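Acyl carrier protein (Thermotoga maritima, PDB 1VKU) probably carries the growing fatty acid chain through fatty acid biosynthesis on a phosphopantetheine arm. Local coordinates at residues K16-K21 against D62-R67; N41-L46 against I51-L56; D55-F60 against K80-I85. All coordinates share one frame; numbering follows the deposited sequence.

How the contacts relate
Helix 50-64 takes part in all three contacts, forming successive levels of the helical carrier fold. Contact 2 lies at its N-terminal half, where loop residues 41-46 fold back on 51-56; contact 3 follows at 55-60, against helix 79-92; contact 1 joins its C-terminal end to helix 14-28. In sequence, contact 2 falls between the segments of contact 1, whereas those of contacts 1 and 3 alternate. The centre of contact 3 lies about 3 Å from that of the chain, with contacts 1 and 2 on opposite sides, their centres about 15 Å apart. Contacts 2 and 3 share Asp55 and Leu56; Phe43 touches Leu82 and Lys21 meets Phe60. Ser50, the predicted phosphopantetheine site, lies at the contact 2 end.

Contact 1 of 3, residues K16-K21 against D62-R67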
loop_
_atom_site.group_PDB
_atom_site.type_symbol
_atom_site.label_atom_id
_atom_site.label_comp_id
_atom_site.label_asym_id
_atom_site.label_seq_id
_atom_site.Cartn_x
_atom_site.Cartn_y
_atom_site.Cartn_z
ATOM N N LYS A 16 -9.180 3.323 -6.106
ATOM C CA LYS A 16 -8.546 3.247 -7.425
ATOM C C LYS A 16 -7.236 4.002 -7.429
ATOM O O LYS A 16 -6.267 3.527 -7.992
ATOM C CB LYS A 16 -9.477 3.714 -8.556
ATOM C CG LYS A 16 -10.780 2.884 -8.604
ATOM C CD LYS A 16 -11.503 2.869 -9.949
ATOM C CE LYS A 16 -12.622 1.815 -9.883
ATOM N NZ LYS A 16 -13.606 1.900 -10.989
ATOM N N LYS A 17 -7.231 5.188 -6.832
ATOM C CA LYS A 17 -6.053 6.032 -6.799
ATOM C C LYS A 17 -4.915 5.424 -5.977
ATOM O O LYS A 17 -3.775 5.424 -6.415
ATOM C CB LYS A 17 -6.411 7.438 -6.320
ATOM C CG LYS A 17 -7.251 8.271 -7.307
ATOM C CD LYS A 17 -7.587 9.600 -6.690
ATOM C CE LYS A 17 -8.423 10.433 -7.605
ATOM N NZ LYS A 17 -8.708 11.701 -6.930
ATOM N N LEU A 18 -5.224 4.893 -4.802
ATOM C CA LEU A 18 -4.211 4.223 -3.986
ATOM C C LEU A 18 -3.730 2.904 -4.575
ATOM O O LEU A 18 -2.575 2.562 -4.438
ATOM C CB LEU A 18 -4.680 4.044 -2.546
ATOM C CG LEU A 18 -4.874 5.384 -1.828
ATOM C CD1 LEU A 18 -5.573 5.155 -0.529
ATOM C CD2 LEU A 18 -3.554 6.088 -1.601
ATOM N N ILE A 19 -4.594 2.167 -5.263
ATOM C CA ILE A 19 -4.090 1.002 -5.986
ATOM C C ILE A 19 -3.136 1.452 -7.090
ATOM O O ILE A 19 -2.095 0.831 -7.324
ATOM C CB ILE A 19 -5.255 0.124 -6.505
ATOM C CG1 ILE A 19 -5.949 -0.531 -5.318
ATOM C CG2 ILE A 19 -4.745 -0.942 -7.438
ATOM C CD1 ILE A 19 -7.363 -1.100 -5.632
ATOM N N ALA A 20 -3.494 2.532 -7.782
ATOM C CA ALA A 20 -2.650 3.013 -8.853
ATOM C C ALA A 20 -1.305 3.476 -8.308
ATOM O O ALA A 20 -0.291 3.288 -8.967
ATOM C CB ALA A 20 -3.340 4.148 -9.652
ATOM N N LYS A 21 -1.305 4.099 -7.127
ATOM C CA LYS A 21 -0.076 4.523 -6.485
ATOM C C LYS A 21 0.774 3.303 -6.067
ATOM O O LYS A 21 1.972 3.255 -6.324
ATOM C CB LYS A 21 -0.390 5.386 -5.245
ATOM C CG LYS A 21 0.815 6.050 -4.676
ATOM C CD LYS A 21 1.238 7.116 -5.647
ATOM C CE LYS A 21 2.480 7.735 -5.203
ATOM N NZ LYS A 21 2.900 8.632 -6.251
ATOM N N ASP A 62 6.244 8.103 3.147
ATOM C CA ASP A 62 6.963 9.274 2.702
ATOM C C ASP A 62 6.103 10.041 1.710
ATOM O O ASP A 62 6.079 11.276 1.752
ATOM C CB ASP A 62 8.265 8.855 2.041
ATOM C CG ASP A 62 9.159 10.035 1.704
ATOM O OD1 ASP A 62 9.310 10.940 2.556
ATOM O OD2 ASP A 62 9.771 10.123 0.617
ATOM N N GLU A 63 5.389 9.309 0.837
ATOM C CA GLU A 63 4.571 9.921 -0.198
ATOM C C GLU A 63 3.434 10.687 0.423
ATOM O O GLU A 63 3.011 11.703 -0.114
ATOM C CB GLU A 63 3.942 8.872 -1.120
ATOM C CG GLU A 63 4.820 8.403 -2.259
ATOM C CD GLU A 63 5.151 9.505 -3.244
ATOM O OE1 GLU A 63 4.224 10.199 -3.708
ATOM O OE2 GLU A 63 6.352 9.669 -3.547
ATOM N N PHE A 64 2.890 10.175 1.523
ATOM C CA PHE A 64 1.666 10.748 2.062
ATOM C C PHE A 64 1.880 11.433 3.394
ATOM O O PHE A 64 0.921 11.867 4.012
ATOM C CB PHE A 64 0.572 9.687 2.149
ATOM C CG PHE A 64 0.087 9.229 0.801
ATOM C CD1 PHE A 64 -0.716 10.049 0.017
ATOM C CD2 PHE A 64 0.462 8.002 0.300
ATOM C CE1 PHE A 64 -1.149 9.628 -1.259
ATOM C CE2 PHE A 64 0.030 7.576 -0.985
ATOM C CZ PHE A 64 -0.775 8.405 -1.752
ATOM N N ALA A 65 3.137 11.550 3.819
ATOM C CA ALA A 65 3.472 12.149 5.113
ATOM C C ALA A 65 2.668 11.481 6.237
ATOM O O ALA A 65 2.003 12.161 7.015
ATOM C CB ALA A 65 3.234 13.653 5.078
ATOM N N LEU A 66 2.717 10.144 6.270
ATOM C CA LEU A 66 2.005 9.303 7.240
ATOM C C LEU A 66 3.016 8.599 8.112
ATOM O O LEU A 66 4.196 8.588 7.810
ATOM C CB LEU A 66 1.206 8.194 6.532
ATOM C CG LEU A 66 0.215 8.641 5.495
ATOM C CD1 LEU A 66 -0.553 7.452 4.951
ATOM C CD2 LEU A 66 -0.734 9.612 6.138
ATOM N N ARG A 67 2.533 8.043 9.218
ATOM C CA ARG A 67 3.284 7.082 10.000
ATOM C C ARG A 67 2.394 5.867 10.170
ATOM O O ARG A 67 1.229 6.001 10.521
ATOM C CB ARG A 67 3.683 7.656 11.350
ATOM C CG ARG A 67 5.159 8.068 11.422
#
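With chi1 at -170°, Lys21 sets CG anti to its backbone N, and a bend at chi2 (70°) then carries the ammonium end to Glu63, whose own chain is folded at chi2 (-64°). The two side chains cross at about a right angle. Lys21 NZ stands 3.3 Å from Glu63 OE1, a salt bridge whose hydrogen bond is weak, and the same ammonium group has its stronger partner in Glu24. The rest of the contact is apolar. Leu18 brings CD2 to 3.6 Å from Phe64 CZ, the methyl meeting the ring obliquely at its far end. The aliphatic part of Lys21 passes the same end, with CG 4.1 Å from Phe64 CE2, so this one lysine lines the ring with its methylene and pairs with the carboxylate through its nitrogen. In this four-helix carrier-protein fold the pairing joins helix 14-28 to the C-terminal end of helix 50-64, just before Ala65 leaves helical geometry with positive phi. Leu18 is buried and also packs on Ile83, Val86 and Ile87, thereby linking the partly exposed Phe64 ring to helix 79-92, whereas Glu63 lies at the exposed border of the contact.

Contact 2 of 3, residues N41-L46 against I51-L56; sequences NTFKEL and IDVIDL
The loop that precedes the predicted phosphopantetheine attachment residue, Ser50, is pinned here to the helix that begins there, through the buried ring of Phe43. Two side chains of helix 50-64 receive it. Leu56 CD2 comes within 3.3 Å of Phe43 CE1, a close approach, and lies 3.7 Å from Phe43 CZ, so the methyl meets the outer end of the ring. Nearer the backbone, Val53 CG2 sits 4.1 Å from Phe43 CG and touches CB of the same phenylalanine, Val53 lying roughly perpendicular to it. A chi1 of 171° turns Val53 CG1 away from the amide nitrogen, which leaves CG2 as the branch that meets the ring. Phe22 and Phe48 add further aromatic neighbours, the latter edge-to-face with Phe43. The turn that presents the ring is tied by reciprocal bonds: Glu45 N donates to Thr42 OG1 at 2.9 Å, an ST motif, while Thr42 N donates to Glu45 OE2 at 2.8 Å through the anti lone pair of the carboxylate. The pair follows the capping-box pattern and closes the start of the short helical turn 43-45. A long loop leading from the first helix to the helix headed by the prosthetic-group serine is typical of the acyl carrier protein fold.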
loop_
_atom_site.group_PDB
_atom_site.type_symbol
_atom_site.label_atom_id
_atom_site.label_comp_id
_atom_site.label_asym_id
_atom_site.label_seq_id
_atom_site.Cartn_x
_atom_site.Cartn_y
_atom_site.Cartn_z
ATOM N N ASN A 41 -5.915 -9.737 -3.638
ATOM C CA ASN A 41 -4.636 -10.451 -3.691
ATOM C C ASN A 41 -3.818 -10.269 -2.420
ATOM O O ASN A 41 -3.706 -9.152 -1.894
ATOM C CB ASN A 41 -3.741 -9.934 -4.833
ATOM C CG ASN A 41 -4.367 -10.072 -6.216
ATOM O OD1 ASN A 41 -4.251 -9.162 -7.065
ATOM N ND2 ASN A 41 -5.018 -11.195 -6.456
ATOM N N THR A 42 -3.184 -11.341 -1.965
ATOM C CA THR A 42 -2.230 -11.218 -0.880
ATOM C C THR A 42 -0.947 -10.652 -1.442
ATOM O O THR A 42 -0.631 -10.826 -2.624
ATOM C CB THR A 42 -1.976 -12.565 -0.233
ATOM O OG1 THR A 42 -1.369 -13.440 -1.188
ATOM C CG2 THR A 42 -3.298 -13.268 0.041
ATOM N N PHE A 43 -0.188 -9.976 -0.600
ATOM C CA PHE A 43 1.107 -9.498 -1.055
ATOM C C PHE A 43 2.009 -10.639 -1.402
ATOM O O PHE A 43 2.808 -10.545 -2.327
ATOM C CB PHE A 43 1.750 -8.620 -0.002
ATOM C CG PHE A 43 1.261 -7.239 -0.049
ATOM C CD1 PHE A 43 1.688 -6.384 -1.059
ATOM C CD2 PHE A 43 0.344 -6.788 0.883
ATOM C CE1 PHE A 43 1.208 -5.099 -1.141
ATOM C CE2 PHE A 43 -0.136 -5.492 0.830
ATOM C CZ PHE A 43 0.295 -4.647 -0.182
ATOM N N LYS A 44 1.853 -11.721 -0.647
ATOM C CA LYS A 44 2.618 -12.925 -0.812
ATOM C C LYS A 44 2.413 -13.448 -2.212
ATOM O O LYS A 44 3.378 -13.738 -2.912
ATOM C CB LYS A 44 2.182 -13.973 0.219
ATOM C CG LYS A 44 2.792 -15.339 0.021
ATOM C CD LYS A 44 2.620 -16.190 1.263
ATOM C CE LYS A 44 3.456 -17.456 1.183
ATOM N NZ LYS A 44 2.766 -18.539 0.446
ATOM N N GLU A 45 1.163 -13.565 -2.636
ATOM C CA GLU A 45 0.935 -14.029 -3.985
ATOM C C GLU A 45 1.438 -13.062 -5.060
ATOM O O GLU A 45 1.777 -13.491 -6.142
ATOM C CB GLU A 45 -0.518 -14.441 -4.217
ATOM C CG GLU A 45 -1.464 -13.321 -4.580
ATOM C CD GLU A 45 -2.885 -13.824 -4.648
ATOM O OE1 GLU A 45 -3.164 -14.729 -5.462
ATOM O OE2 GLU A 45 -3.723 -13.337 -3.872
ATOM N N LEU A 46 1.508 -11.774 -4.766
ATOM C CA LEU A 46 2.081 -10.823 -5.725
ATOM C C LEU A 46 3.605 -10.863 -5.765
ATOM O O LEU A 46 4.224 -10.123 -6.528
ATOM C CB LEU A 46 1.610 -9.399 -5.434
ATOM C CG LEU A 46 0.116 -9.213 -5.639
ATOM C CD1 LEU A 46 -0.207 -7.759 -5.553
ATOM C CD2 LEU A 46 -0.304 -9.751 -6.992
ATOM N N ILE A 51 9.913 -8.113 3.947
ATOM C CA ILE A 51 10.826 -6.992 3.767
ATOM C C ILE A 51 10.290 -6.066 2.691
ATOM O O ILE A 51 10.405 -4.867 2.812
ATOM C CB ILE A 51 12.236 -7.479 3.388
ATOM C CG1 ILE A 51 12.847 -8.313 4.527
ATOM C CG2 ILE A 51 13.131 -6.292 3.031
ATOM C CD1 ILE A 51 14.208 -8.882 4.209
ATOM N N ASP A 52 9.703 -6.630 1.648
ATOM C CA ASP A 52 9.100 -5.822 0.596
ATOM C C ASP A 52 7.906 -5.022 1.134
ATOM O O ASP A 52 7.699 -3.885 0.729
ATOM C CB ASP A 52 8.593 -6.695 -0.541
ATOM C CG ASP A 52 9.692 -7.315 -1.350
ATOM O OD1 ASP A 52 10.809 -6.749 -1.452
ATOM O OD2 ASP A 52 9.500 -8.387 -1.942
ATOM N N VAL A 53 7.101 -5.643 1.993
ATOM C CA VAL A 53 5.989 -4.944 2.614
ATOM C C VAL A 53 6.470 -3.746 3.433
ATOM O O VAL A 53 5.877 -2.687 3.341
ATOM C CB VAL A 53 5.116 -5.861 3.431
ATOM C CG1 VAL A 53 4.108 -5.051 4.242
ATOM C CG2 VAL A 53 4.394 -6.808 2.503
ATOM N N ILE A 54 7.527 -3.922 4.230
ATOM C CA ILE A 54 8.159 -2.818 4.977
ATOM C C ILE A 54 8.631 -1.690 4.041
ATOM O O ILE A 54 8.370 -0.531 4.321
ATOM C CB ILE A 54 9.332 -3.338 5.838
ATOM C CG1 ILE A 54 8.817 -4.221 6.959
ATOM C CG2 ILE A 54 10.210 -2.184 6.353
ATOM C CD1 ILE A 54 9.870 -5.067 7.643
ATOM N N ASP A 55 9.302 -2.027 2.936
ATOM C CA ASP A 55 9.753 -1.008 1.981
ATOM C C ASP A 55 8.550 -0.295 1.372
ATOM O O ASP A 55 8.509 0.920 1.320
ATOM C CB ASP A 55 10.607 -1.596 0.861
ATOM C CG ASP A 55 12.036 -1.868 1.282
ATOM O OD1 ASP A 55 12.707 -0.994 1.900
ATOM O OD2 ASP A 55 12.591 -2.949 0.998
ATOM N N LEU A 56 7.577 -1.057 0.895
ATOM C CA LEU A 56 6.320 -0.496 0.385
ATOM C C LEU A 56 5.662 0.478 1.371
ATOM O O LEU A 56 5.252 1.564 0.978
ATOM C CB LEU A 56 5.335 -1.613 0.049
ATOM C CG LEU A 56 4.049 -1.259 -0.680
ATOM C CD1 LEU A 56 4.343 -0.698 -2.047
ATOM C CD2 LEU A 56 3.273 -2.525 -0.790
#

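Contact 3 of 3, residues D55-F60 against K80-I85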
loop_
_atom_site.group_PDB
_atom_site.type_symbol
_atom_site.label_atom_id
_atom_site.label_comp_id
_atom_site.label_asym_id
_atom_site.label_seq_id
_atom_site.Cartn_x
_atom_site.Cartn_y
_atom_site.Cartn_z
ATOM N N ASP A 55 9.302 -2.027 2.936
ATOM C CA ASP A 55 9.753 -1.008 1.981
ATOM C C ASP A 55 8.550 -0.295 1.372
ATOM O O ASP A 55 8.509 0.920 1.320
ATOM C CB ASP A 55 10.607 -1.596 0.861
ATOM C CG ASP A 55 12.036 -1.868 1.282
ATOM O OD1 ASP A 55 12.707 -0.994 1.900
ATOM O OD2 ASP A 55 12.591 -2.949 0.998
ATOM N N LEU A 56 7.577 -1.057 0.895
ATOM C CA LEU A 56 6.320 -0.496 0.385
ATOM C C LEU A 56 5.662 0.478 1.371
ATOM O O LEU A 56 5.252 1.564 0.978
ATOM C CB LEU A 56 5.335 -1.613 0.049
ATOM C CG LEU A 56 4.049 -1.259 -0.680
ATOM C CD1 LEU A 56 4.343 -0.698 -2.047
ATOM C CD2 LEU A 56 3.273 -2.525 -0.790
ATOM N N VAL A 57 5.591 0.095 2.643
ATOM C CA VAL A 57 4.944 0.917 3.683
ATOM C C VAL A 57 5.731 2.222 3.870
ATOM O O VAL A 57 5.135 3.291 3.903
ATOM C CB VAL A 57 4.774 0.124 5.007
ATOM C CG1 VAL A 57 4.469 1.027 6.187
ATOM C CG2 VAL A 57 3.688 -0.967 4.854
HETATM N N MSE A 58 7.062 2.135 3.931
HETATM C CA MSE A 58 7.896 3.307 4.112
HETATM C C MSE A 58 7.797 4.246 2.916
HETATM O O MSE A 58 7.875 5.466 3.084
HETATM C CB MSE A 58 9.336 2.923 4.390
HETATM C CG MSE A 58 9.530 2.323 5.751
HETATM SE SE MSE A 58 11.334 1.502 5.937
HETATM C CE MSE A 58 12.375 3.172 6.227
ATOM N N PHE A 59 7.586 3.686 1.725
ATOM C CA PHE A 59 7.366 4.517 0.524
ATOM C C PHE A 59 6.013 5.246 0.583
ATOM O O PHE A 59 5.951 6.420 0.276
ATOM C CB PHE A 59 7.462 3.731 -0.789
ATOM C CG PHE A 59 8.875 3.312 -1.187
ATOM C CD1 PHE A 59 9.915 4.226 -1.243
ATOM C CD2 PHE A 59 9.124 1.988 -1.574
ATOM C CE1 PHE A 59 11.185 3.821 -1.627
ATOM C CE2 PHE A 59 10.375 1.594 -1.969
ATOM C CZ PHE A 59 11.404 2.501 -1.986
ATOM N N PHE A 60 4.950 4.556 0.975
ATOM C CA PHE A 60 3.663 5.204 1.219
ATOM C C PHE A 60 3.743 6.254 2.333
ATOM O O PHE A 60 3.182 7.338 2.218
ATOM C CB PHE A 60 2.589 4.178 1.552
ATOM C CG PHE A 60 1.854 3.671 0.344
ATOM C CD1 PHE A 60 0.814 4.407 -0.213
ATOM C CD2 PHE A 60 2.215 2.495 -0.248
ATOM C CE1 PHE A 60 0.133 3.958 -1.324
ATOM C CE2 PHE A 60 1.534 2.031 -1.397
ATOM C CZ PHE A 60 0.507 2.773 -1.936
ATOM N N LYS A 80 -5.733 -4.911 -0.096
ATOM C CA LYS A 80 -6.834 -4.225 0.565
ATOM C C LYS A 80 -6.417 -3.688 1.938
ATOM O O LYS A 80 -6.857 -2.620 2.345
ATOM C CB LYS A 80 -7.999 -5.216 0.728
ATOM C CG LYS A 80 -9.231 -4.675 1.415
ATOM C CD LYS A 80 -10.205 -5.833 1.722
ATOM N N ASP A 81 -5.571 -4.440 2.648
ATOM C CA ASP A 81 -5.170 -4.109 4.032
ATOM C C ASP A 81 -4.329 -2.858 4.048
ATOM O O ASP A 81 -4.452 -2.027 4.933
ATOM C CB ASP A 81 -4.367 -5.257 4.682
ATOM C CG ASP A 81 -5.185 -6.504 4.917
ATOM O OD1 ASP A 81 -6.420 -6.381 5.165
ATOM O OD2 ASP A 81 -4.656 -7.646 4.924
ATOM N N LEU A 82 -3.447 -2.741 3.069
ATOM C CA LEU A 82 -2.623 -1.541 2.967
ATOM C C LEU A 82 -3.434 -0.326 2.507
ATOM O O LEU A 82 -3.270 0.756 3.052
ATOM C CB LEU A 82 -1.447 -1.777 2.038
ATOM C CG LEU A 82 -0.647 -0.532 1.702
ATOM C CD1 LEU A 82 0.064 -0.008 2.930
ATOM C CD2 LEU A 82 0.339 -0.889 0.643
ATOM N N ILE A 83 -4.332 -0.523 1.544
ATOM C CA ILE A 83 -5.191 0.544 1.054
ATOM C C ILE A 83 -6.011 1.073 2.241
ATOM O O ILE A 83 -6.121 2.273 2.447
ATOM C CB ILE A 83 -6.132 0.021 -0.080
ATOM C CG1 ILE A 83 -5.360 -0.545 -1.295
ATOM C CG2 ILE A 83 -7.146 1.094 -0.512
ATOM C CD1 ILE A 83 -4.154 0.302 -1.780
ATOM N N ASP A 84 -6.538 0.156 3.034
ATOM C CA ASP A 84 -7.384 0.498 4.165
ATOM C C ASP A 84 -6.631 1.284 5.228
ATOM O O ASP A 84 -7.135 2.258 5.752
ATOM C CB ASP A 84 -7.941 -0.764 4.799
ATOM C CG ASP A 84 -9.161 -1.319 4.064
ATOM O OD1 ASP A 84 -9.700 -0.664 3.130
ATOM O OD2 ASP A 84 -9.650 -2.433 4.376
ATOM N N ILE A 85 -5.426 0.843 5.545
ATOM C CA ILE A 85 -4.605 1.520 6.518
ATOM C C ILE A 85 -4.318 2.942 6.070
ATOM O O ILE A 85 -4.514 3.862 6.835
ATOM C CB ILE A 85 -3.323 0.718 6.783
ATOM C CG1 ILE A 85 -3.646 -0.423 7.751
ATOM C CG2 ILE A 85 -2.239 1.596 7.397
ATOM C CD1 ILE A 85 -2.734 -1.617 7.633
#
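Leu82 supplies the whole 80-85 side of the close packing, and one methyl does most of the work. Its CD2 rests 3.7 Å from Leu56 CD2 and 3.8 Å from Phe60 CE2, bridging two side chains one helical turn apart on helix 50-64. The approach to the Phe60 ring is oblique, and the neighbouring ring atom CD2 of Phe60 lies 4.0 Å from the same methyl. The other branch turns to Val57, where CG2 stands 4.2 Å from Leu82 CD1, a looser touch. A chi1 of 171° swings Leu82 CG to the side opposite the amide nitrogen and extends the chain across the gap between helices whose segment axes approach no closer than 11.9 Å. All four touching residues are buried, and no hydrogen bond crosses the interface. Away from this apolar centre the polar residues of 80-85 look to other partners: Asp84 forms a salt bridge with Arg15, and Asp81 OD2 accepts from the backbone N of Arg77 and of Lys78, both just before helix 79-92. Met58 (selenomethionine) is exposed to solvent. The segments run nearly parallel, at 26°, as befits helices 50-64 and 79-92, the parallel pair of the acyl carrier protein four-helix bundle.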